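Local atomic coordinates of hydroxyethylthiazole kinase (Pyrococcus horikoshii, PDB entry 3HPD), a protein that probably phosphorylates the hydroxyl group of 4-methyl-5-(2-hydroxyethyl)thiazole with ATP, a magnesium-dependent step of thiamine biosynthesis. Residues H45-E48 against E49-E52; G70-R73 against S74-A78; E6-K9 against R10-R14; N20-F24 against V25-T29. All coordinates share one frame; numbering follows the deposited sequence.

Interaction 1. Residues H45-E48 against E49-E52; sequences HAEE and ELEE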
# COMPACT_ATOMS: atom_id res chain seq x y z
N HIS A 45 6.87 12.24 -7.26
CA HIS A 45 7.48 13.19 -6.34
C HIS A 45 8.88 13.65 -6.75
O HIS A 45 9.37 14.65 -6.24
CB HIS A 45 7.55 12.57 -4.95
CG HIS A 45 8.46 11.38 -4.87
ND1 HIS A 45 8.12 10.16 -5.40
CD2 HIS A 45 9.71 11.25 -4.38
CE1 HIS A 45 9.13 9.32 -5.25
NE2 HIS A 45 10.11 9.96 -4.64
N ALA A 46 9.53 12.91 -7.65
CA ALA A 46 10.89 13.26 -8.05
C ALA A 46 10.99 14.68 -8.59
O ALA A 46 10.25 15.07 -9.49
CB ALA A 46 11.40 12.26 -9.10
N GLU A 47 11.91 15.46 -8.03
CA GLU A 47 12.09 16.83 -8.47
C GLU A 47 12.46 16.88 -9.95
O GLU A 47 12.22 17.88 -10.63
CB GLU A 47 13.15 17.53 -7.62
CG GLU A 47 12.62 17.94 -6.25
CD GLU A 47 13.71 18.41 -5.30
OE1 GLU A 47 14.53 19.26 -5.71
OE2 GLU A 47 13.73 17.93 -4.15
N GLU A 48 13.02 15.78 -10.46
CA GLU A 48 13.41 15.71 -11.86
C GLU A 48 12.23 15.65 -12.83
O GLU A 48 12.41 15.83 -14.03
CB GLU A 48 14.32 14.50 -12.12
CG GLU A 48 15.71 14.62 -11.52
CD GLU A 48 15.80 14.06 -10.11
OE1 GLU A 48 14.76 14.00 -9.42
OE2 GLU A 48 16.92 13.69 -9.70
N GLU A 49 11.03 15.39 -12.32
CA GLU A 49 9.86 15.32 -13.19
C GLU A 49 8.64 16.09 -12.68
O GLU A 49 7.58 16.04 -13.29
CB GLU A 49 9.45 13.86 -13.42
CG GLU A 49 8.84 13.17 -12.21
CD GLU A 49 8.41 11.74 -12.49
OE1 GLU A 49 8.44 11.32 -13.67
OE2 GLU A 49 8.04 11.03 -11.53
N LEU A 50 8.78 16.81 -11.57
CA LEU A 50 7.66 17.56 -11.02
C LEU A 50 7.04 18.53 -12.02
O LEU A 50 5.82 18.58 -12.17
CB LEU A 50 8.06 18.34 -9.77
CG LEU A 50 8.26 17.55 -8.47
CD1 LEU A 50 8.70 18.51 -7.36
CD2 LEU A 50 6.96 16.85 -8.10
N GLU A 51 7.87 19.32 -12.70
CA GLU A 51 7.33 20.28 -13.65
C GLU A 51 6.52 19.62 -14.76
O GLU A 51 5.39 20.02 -15.03
CB GLU A 51 8.44 21.15 -14.25
CG GLU A 51 7.93 22.15 -15.28
CD GLU A 51 8.72 23.44 -15.30
OE1 GLU A 51 8.17 24.48 -14.87
OE2 GLU A 51 9.90 23.42 -15.72
N GLU A 52 7.09 18.60 -15.38
CA GLU A 52 6.39 17.91 -16.47
C GLU A 52 5.11 17.21 -16.01
O GLU A 52 4.12 17.19 -16.73
CB GLU A 52 7.32 16.90 -17.14
CG GLU A 52 8.44 17.54 -17.93
CD GLU A 52 9.46 16.53 -18.41
OE1 GLU A 52 9.11 15.68 -19.24
OE2 GLU A 52 10.62 16.60 -17.94
O HOH W 1 8.44 10.53 -8.89
O HOH W 2 10.94 19.10 -12.79
O HOH W 3 10.00 18.06 -15.17
O HOH W 4 11.40 14.65 -16.44

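Interaction 2. Residues G70-R73 against S74-A78; sequences GWRR and SMVKA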
# COMPACT_ATOMS: atom_id res chain seq x y z
N GLY A 70 13.16 15.14 2.26
CA GLY A 70 13.12 14.98 0.82
C GLY A 70 11.75 15.26 0.23
O GLY A 70 11.62 15.99 -0.75
N TRP A 71 10.71 14.68 0.82
CA TRP A 71 9.36 14.90 0.33
C TRP A 71 8.90 16.33 0.54
O TRP A 71 8.13 16.87 -0.26
CB TRP A 71 8.38 13.92 0.98
CG TRP A 71 8.54 12.52 0.47
CD1 TRP A 71 9.57 11.66 0.73
CD2 TRP A 71 7.68 11.84 -0.45
NE1 TRP A 71 9.41 10.49 0.03
CE2 TRP A 71 8.26 10.57 -0.71
CE3 TRP A 71 6.48 12.18 -1.09
CZ2 TRP A 71 7.67 9.64 -1.57
CZ3 TRP A 71 5.90 11.25 -1.95
CH2 TRP A 71 6.49 10.00 -2.18
N ARG A 72 9.37 16.96 1.62
CA ARG A 72 8.99 18.34 1.90
C ARG A 72 9.45 19.23 0.75
O ARG A 72 8.72 20.10 0.28
CB ARG A 72 9.64 18.83 3.20
CG ARG A 72 9.20 20.23 3.62
CD ARG A 72 10.09 20.79 4.71
NE ARG A 72 11.36 21.25 4.18
CZ ARG A 72 11.52 22.38 3.50
NH1 ARG A 72 10.49 23.18 3.28
NH2 ARG A 72 12.72 22.71 3.02
N ARG A 73 10.68 19.00 0.31
CA ARG A 73 11.27 19.76 -0.79
C ARG A 73 10.39 19.61 -2.03
O ARG A 73 10.09 20.60 -2.71
CB ARG A 73 12.68 19.25 -1.07
CG ARG A 73 13.55 20.20 -1.87
CD ARG A 73 14.98 19.67 -1.92
NE ARG A 73 15.46 19.31 -0.59
CZ ARG A 73 15.82 18.08 -0.24
NH1 ARG A 73 15.76 17.09 -1.11
NH2 ARG A 73 16.24 17.85 1.00
N SER A 74 9.98 18.38 -2.31
CA SER A 74 9.13 18.12 -3.47
C SER A 74 7.77 18.79 -3.34
O SER A 74 7.25 19.36 -4.31
CB SER A 74 8.94 16.61 -3.66
OG SER A 74 10.14 15.98 -4.09
N MET A 75 7.18 18.72 -2.16
CA MET A 75 5.86 19.32 -1.92
C MET A 75 5.85 20.84 -2.04
O MET A 75 4.92 21.42 -2.61
CB MET A 75 5.35 18.90 -0.55
CG MET A 75 5.04 17.42 -0.46
SD MET A 75 4.72 16.90 1.23
CE MET A 75 4.46 15.14 0.99
N VAL A 76 6.89 21.48 -1.51
CA VAL A 76 6.97 22.93 -1.58
C VAL A 76 7.21 23.37 -3.02
O VAL A 76 6.62 24.33 -3.50
CB VAL A 76 8.11 23.46 -0.67
CG1 VAL A 76 8.34 24.94 -0.92
CG2 VAL A 76 7.73 23.23 0.80
N LYS A 77 8.08 22.64 -3.72
CA LYS A 77 8.39 22.96 -5.11
C LYS A 77 7.14 22.75 -5.97
O LYS A 77 6.85 23.55 -6.86
CB LYS A 77 9.52 22.06 -5.62
CG LYS A 77 10.00 22.40 -7.03
CD LYS A 77 10.63 23.79 -7.08
CE LYS A 77 11.10 24.13 -8.49
NZ LYS A 77 11.68 25.51 -8.56
N ALA A 78 6.41 21.67 -5.70
CA ALA A 78 5.19 21.37 -6.45
C ALA A 78 4.17 22.48 -6.27
O ALA A 78 3.49 22.87 -7.21
CB ALA A 78 4.60 20.06 -5.96

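Interaction 3. Residues E6-K9 against R10-R14; sequences EALK and RVRER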
# COMPACT_ATOMS: atom_id res chain seq x y z
N GLU A 6 -24.10 17.69 -10.80
CA GLU A 6 -23.44 18.18 -12.00
C GLU A 6 -21.92 18.06 -11.92
O GLU A 6 -21.27 17.78 -12.92
CB GLU A 6 -23.85 19.63 -12.26
CG GLU A 6 -25.31 19.77 -12.68
CD GLU A 6 -25.66 18.86 -13.85
OE1 GLU A 6 -24.99 18.96 -14.90
OE2 GLU A 6 -26.61 18.06 -13.73
N ALA A 7 -21.36 18.27 -10.73
CA ALA A 7 -19.91 18.16 -10.56
C ALA A 7 -19.46 16.72 -10.80
O ALA A 7 -18.45 16.47 -11.47
CB ALA A 7 -19.51 18.61 -9.15
N LEU A 8 -20.21 15.77 -10.24
CA LEU A 8 -19.89 14.36 -10.40
C LEU A 8 -19.91 13.99 -11.88
O LEU A 8 -19.02 13.30 -12.37
CB LEU A 8 -20.90 13.49 -9.65
CG LEU A 8 -20.66 11.97 -9.73
CD1 LEU A 8 -19.30 11.64 -9.13
CD2 LEU A 8 -21.76 11.24 -8.98
N LYS A 9 -20.93 14.46 -12.58
CA LYS A 9 -21.06 14.19 -14.00
C LYS A 9 -19.85 14.76 -14.75
O LYS A 9 -19.31 14.10 -15.64
CB LYS A 9 -22.36 14.79 -14.55
CG LYS A 9 -23.61 14.07 -14.05
CD LYS A 9 -24.88 14.72 -14.59
CE LYS A 9 -26.12 13.97 -14.12
NZ LYS A 9 -27.37 14.62 -14.60
N ARG A 10 -19.43 15.96 -14.38
CA ARG A 10 -18.28 16.60 -15.02
C ARG A 10 -16.99 15.81 -14.79
O ARG A 10 -16.16 15.68 -15.69
CB ARG A 10 -18.10 18.03 -14.53
CG ARG A 10 -19.13 19.01 -15.07
CD ARG A 10 -18.63 20.45 -15.00
NE ARG A 10 -18.40 20.89 -13.63
CZ ARG A 10 -19.36 21.00 -12.71
NH1 ARG A 10 -20.61 20.70 -13.02
NH2 ARG A 10 -19.06 21.41 -11.49
N VAL A 11 -16.82 15.30 -13.57
CA VAL A 11 -15.63 14.52 -13.26
C VAL A 11 -15.57 13.29 -14.15
O VAL A 11 -14.54 12.97 -14.73
CB VAL A 11 -15.62 14.06 -11.78
CG1 VAL A 11 -14.54 13.00 -11.56
CG2 VAL A 11 -15.37 15.25 -10.87
N ARG A 12 -16.70 12.60 -14.27
CA ARG A 12 -16.75 11.40 -15.07
C ARG A 12 -16.66 11.63 -16.57
O ARG A 12 -16.14 10.78 -17.30
CB ARG A 12 -18.01 10.62 -14.71
CG ARG A 12 -17.94 10.11 -13.28
CD ARG A 12 -19.21 9.43 -12.83
NE ARG A 12 -19.01 8.78 -11.54
CZ ARG A 12 -20.00 8.25 -10.82
NH1 ARG A 12 -21.24 8.31 -11.27
NH2 ARG A 12 -19.73 7.66 -9.66
N GLU A 13 -17.14 12.78 -17.04
CA GLU A 13 -17.07 13.09 -18.46
C GLU A 13 -15.66 13.53 -18.84
O GLU A 13 -15.14 13.13 -19.88
CB GLU A 13 -18.06 14.21 -18.81
CG GLU A 13 -19.50 13.91 -18.48
CD GLU A 13 -20.43 15.06 -18.85
OE1 GLU A 13 -20.07 16.22 -18.57
OE2 GLU A 13 -21.52 14.80 -19.40
N ARG A 14 -15.05 14.36 -18.00
CA ARG A 14 -13.71 14.88 -18.26
C ARG A 14 -12.55 13.98 -17.83
O ARG A 14 -11.44 14.12 -18.36
CB ARG A 14 -13.55 16.25 -17.61
CG ARG A 14 -14.50 17.32 -18.14
CD ARG A 14 -14.09 18.70 -17.63
NE ARG A 14 -14.97 19.77 -18.10
CZ ARG A 14 -16.25 19.87 -17.76
NH1 ARG A 14 -16.80 18.97 -16.96
NH2 ARG A 14 -16.98 20.88 -18.22

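Interaction 4. Residues N20-F24 against V25-T29; sequences NITNF and VVMNT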
# COMPACT_ATOMS: atom_id res chain seq x y z
N ASN A 20 -0.82 13.27 -7.33
CA ASN A 20 -0.70 13.13 -5.88
C ASN A 20 0.74 13.01 -5.41
O ASN A 20 1.51 12.20 -5.93
CB ASN A 20 -1.45 11.88 -5.39
CG ASN A 20 -2.95 11.97 -5.57
OD1 ASN A 20 -3.70 12.07 -4.59
ND2 ASN A 20 -3.40 11.92 -6.81
N ILE A 21 1.11 13.85 -4.45
CA ILE A 21 2.42 13.80 -3.82
C ILE A 21 1.87 13.46 -2.44
O ILE A 21 1.52 14.34 -1.66
CB ILE A 21 3.12 15.16 -3.83
CG1 ILE A 21 3.28 15.63 -5.28
CG2 ILE A 21 4.49 15.04 -3.15
CD1 ILE A 21 3.87 17.01 -5.42
N THR A 22 1.79 12.17 -2.16
CA THR A 22 1.14 11.73 -0.94
C THR A 22 1.94 10.82 0.01
O THR A 22 3.15 10.65 -0.15
CB THR A 22 -0.19 11.07 -1.35
OG1 THR A 22 -1.01 10.84 -0.20
CG2 THR A 22 0.07 9.75 -2.09
N ASN A 23 1.25 10.26 1.01
CA ASN A 23 1.92 9.42 1.99
C ASN A 23 1.89 7.93 1.67
O ASN A 23 1.01 7.45 0.95
CB ASN A 23 1.37 9.71 3.41
CG ASN A 23 0.03 9.05 3.68
OD1 ASN A 23 -0.08 7.83 3.72
ND2 ASN A 23 -1.00 9.87 3.90
N PHE A 24 2.86 7.20 2.20
CA PHE A 24 3.01 5.77 1.94
C PHE A 24 1.85 4.87 2.31
O PHE A 24 1.66 3.82 1.71
CB PHE A 24 4.28 5.26 2.62
CG PHE A 24 5.53 5.97 2.18
CD1 PHE A 24 5.89 5.99 0.84
CD2 PHE A 24 6.34 6.61 3.11
CE1 PHE A 24 7.03 6.67 0.42
CE2 PHE A 24 7.49 7.29 2.70
CZ PHE A 24 7.84 7.31 1.35
N VAL A 25 1.08 5.28 3.31
CA VAL A 25 -0.05 4.48 3.76
C VAL A 25 -1.24 4.54 2.81
O VAL A 25 -2.02 3.59 2.72
CB VAL A 25 -0.52 4.93 5.17
CG1 VAL A 25 -1.68 4.08 5.65
CG2 VAL A 25 0.64 4.85 6.14
N VAL A 26 -1.37 5.64 2.08
CA VAL A 26 -2.53 5.81 1.19
C VAL A 26 -2.26 5.82 -0.31
O VAL A 26 -3.15 6.16 -1.10
CB VAL A 26 -3.28 7.11 1.56
CG1 VAL A 26 -3.54 7.14 3.07
CG2 VAL A 26 -2.48 8.33 1.14
N MET A 27 -1.06 5.43 -0.71
CA MET A 27 -0.69 5.39 -2.12
C MET A 27 -1.68 4.63 -3.01
O MET A 27 -2.21 5.18 -3.97
CB MET A 27 0.70 4.76 -2.28
CG MET A 27 1.87 5.65 -1.87
SD MET A 27 2.36 6.82 -3.17
CE MET A 27 3.54 7.86 -2.25
N ASN A 28 -1.91 3.37 -2.68
CA ASN A 28 -2.81 2.51 -3.46
C ASN A 28 -4.27 2.87 -3.27
O ASN A 28 -5.08 2.93 -4.19
CB ASN A 28 -2.60 1.06 -3.04
CG ASN A 28 -3.39 0.10 -3.89
OD1 ASN A 28 -4.51 -0.29 -3.55
ND2 ASN A 28 -2.81 -0.28 -5.02
N THR A 29 -4.57 3.09 -2.01
CA THR A 29 -5.88 3.42 -1.53
C THR A 29 -6.49 4.68 -2.19
O THR A 29 -7.62 4.65 -2.70
CB THR A 29 -5.73 3.47 0.01
OG1 THR A 29 -6.48 2.41 0.60
CG2 THR A 29 -6.06 4.78 0.54

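Interaction 1. Residues H45-E48 against E49-E52
His45 meets Leu50 through its backbone, its O lying 3.8 Å from the CD2 methyl of Leu50, while its imidazole turns elsewhere: it stacks on Trp71 and bonds through NE2 to Asp68 of the second subunit. The His45 N donates to a water that in turn donates to Glu49 OE2, a relay across the turn. Ala46 follows, and its O closes the turn: it accepts Glu49 N at 3.0 Å, nearly straight at the hydrogen (165°) but well above the carbonyl plane, giving a type I turn over Glu47 and Glu48. The same oxygen lies 3.3 Å from Leu50 CG. Glu49 CG, set between its backbone N and carbonyl carbon (chi1 71°), comes 4.1 Å from Ala46 CB, and the extended chain carries its carboxylate to Arg102 of the second subunit. Glu47 lays CG obliquely across Leu50 CD1 at 4.1 Å. Its O illustrates how water can extend the bonding pattern of a helix start, one water joining it to Glu51 N; another water ties Glu48 O to the Glu52 carboxylate, which also bonds Lys100 of the second subunit. The turn thus links strand 40-43 to helix 50-56, with Leu50 packed on His19 and Ile21 of strand 17-21 and on Lys77 and Ile81 of helix 69-85, and Ala46, Glu48 and Glu49 against the second subunit.

Interaction 2. Residues G70-R73 against S74-A78
Met75 crosses Trp71, one helical turn earlier, at an oblique angle, and can be followed atom by atom. Its CB rests 3.5 Å from Trp71 O, the carbonyl that also accepts Met75 N at 2.8 Å. CG comes nearer to that oxygen than CB does, at 3.1 Å, because it stands anti to the carbonyl carbon of Met75 and beside its own N (chi1 -67°). From there the chain is extended: SD passes Trp71 O at 3.7 Å, and the CE methyl ends obliquely at the base of the indole, 4.1 Å from both Trp71 CB and Trp71 CE3. Shortening the residue to alanine would remove SD and CE, and is likely to leave Trp71 CB and CE3 without their methyl partner and a gap beside Ile21 of strand 17-21, on which Met75 also packs. The next residues repeat the spacing with different chemistry. Arg72 and Val76 run side by side, pointing the same way, and Val76 CG2 touches Arg72 NH1 at 3.7 Å. Backbone bonds from Ser74, Met75, Val76 and Lys77 to the carbonyls four residues earlier hold these side chains in step. All belong to helix 69-85, the crossover of the beta-alpha-beta unit formed with strands 59-63 and 89-92. The side-chain contacts are van der Waals packing, apolar between Trp71 and Met75, and between a methyl and a guanidinium nitrogen in the Arg72-Val76 pair; the charge of Arg72 is met away from this helix, by Glu108 of helix 100-112.

Interaction 3. Residues E6-K9 against R10-R14
Arg12 and Leu8 make one of two closely packed parts of this helix. The guanidinium lies with one face over Leu8 CD1, which sits 3.7 Å from its plane and toward its rim, and Leu8 CD2 meets Arg12 NH1 at 3.8 Å. An arm extended from CG to NE carries the group past the leucine to carbonyl oxygens beyond: NE bonds to Leu37 O and NH1 to Ile249 O. A leucine in its place would probably leave those two carbonyls without their donors and the Leu8 methyls without their flat cover. In the other part Arg10 bends at chi3 (-63°) and folds back, its guanidinium face over Ala7 CA and its NH2 3.7 Å from Ala7 CB, while NE bonds to Val207 O. Both are worked cases of i to i+3 or i to i+4 packing on an alpha-helix, here helix 2-14, whose backbone bonds include Val11 N to Ala7 O at 2.9 Å. Ala7 and Val11 turn their apolar sides to Phe204 of helix 193-205, and Leu8 and Val11 also meet Leu37 of helix 27-37. The side of Glu6, Lys9 and Glu13 is looser. Lys9 NZ is paired more firmly with Glu251, and its salt bridge to Glu6 OE2 is long, at 3.6 Å. Glu6 OE1 stays 5.1 Å from Arg10 NH1, opposite charges that do not close on each other, and Glu13 is exposed.

Interaction 4. Residues N20-F24 against V25-T29
Asn23 and Val26 define the polar part of this turn. Val26 N donates to Asn23 O at 3.2 Å, from well above the carbonyl plane, closing a type I turn. The weak bond from Val25 N to Asn23 OD1 (2.8 Å) makes an Asx turn, and Val26 N gives the same oxygen a second weak bond (3.0 Å). The amide can fold over these N-H groups because CG stands between the backbone N and carbonyl carbon (chi1 78°), and ND2 is held by Asn63. Van der Waals contacts form the second group. The Val26 CG2 methyl lies close against the Thr22 OG1 hydroxyl oxygen, at 3.2 Å, and the Val26 and Asn23 side chains cross at about a right angle, CG2 3.5 Å from Asn23 ND2. Met27, bent at chi2, slides past Thr22 in the opposite direction, SD 3.9 Å from Thr22 CG2, and its CE reaches Phe24 CD1 obliquely at 4.3 Å. Aromatic contacts are the third kind: Phe24 meets the Phe24 rings of both other subunits edge-to-face. The turn joins strand 17-21 to helix 27-37 in a beta-alpha-beta unit, with Val26 near Gly192, a predicted substrate-binding residue, Asn23 and Val26 against Cys195 of helix 193-205, and Met27 on Trp71 of helix 69-85.

How the interactions relate
Four local contacts show how chemistry follows place. Interaction 4 is the buried one, at the turn leading from strand 17-21 near the predicted substrate site, and it lies among both other subunits; interaction 1, a comparable turn, is only partly buried, and waters bridge the first turn of its helix, whereas in interaction 4 an asparagine side chain bonds the N-H groups before the helix. Interactions 2 and 3 lie wholly within helices, with apolar faces inward and charged arms reaching other elements. Interactions 1, 2 and 4 touch one another: His45 O probably bonds to Ser74 OG, and Ile21 takes both Leu50 and Ala78. Interaction 3 stands apart, its nearest atoms about 12 Å from interaction 4, and no other subunit touches it.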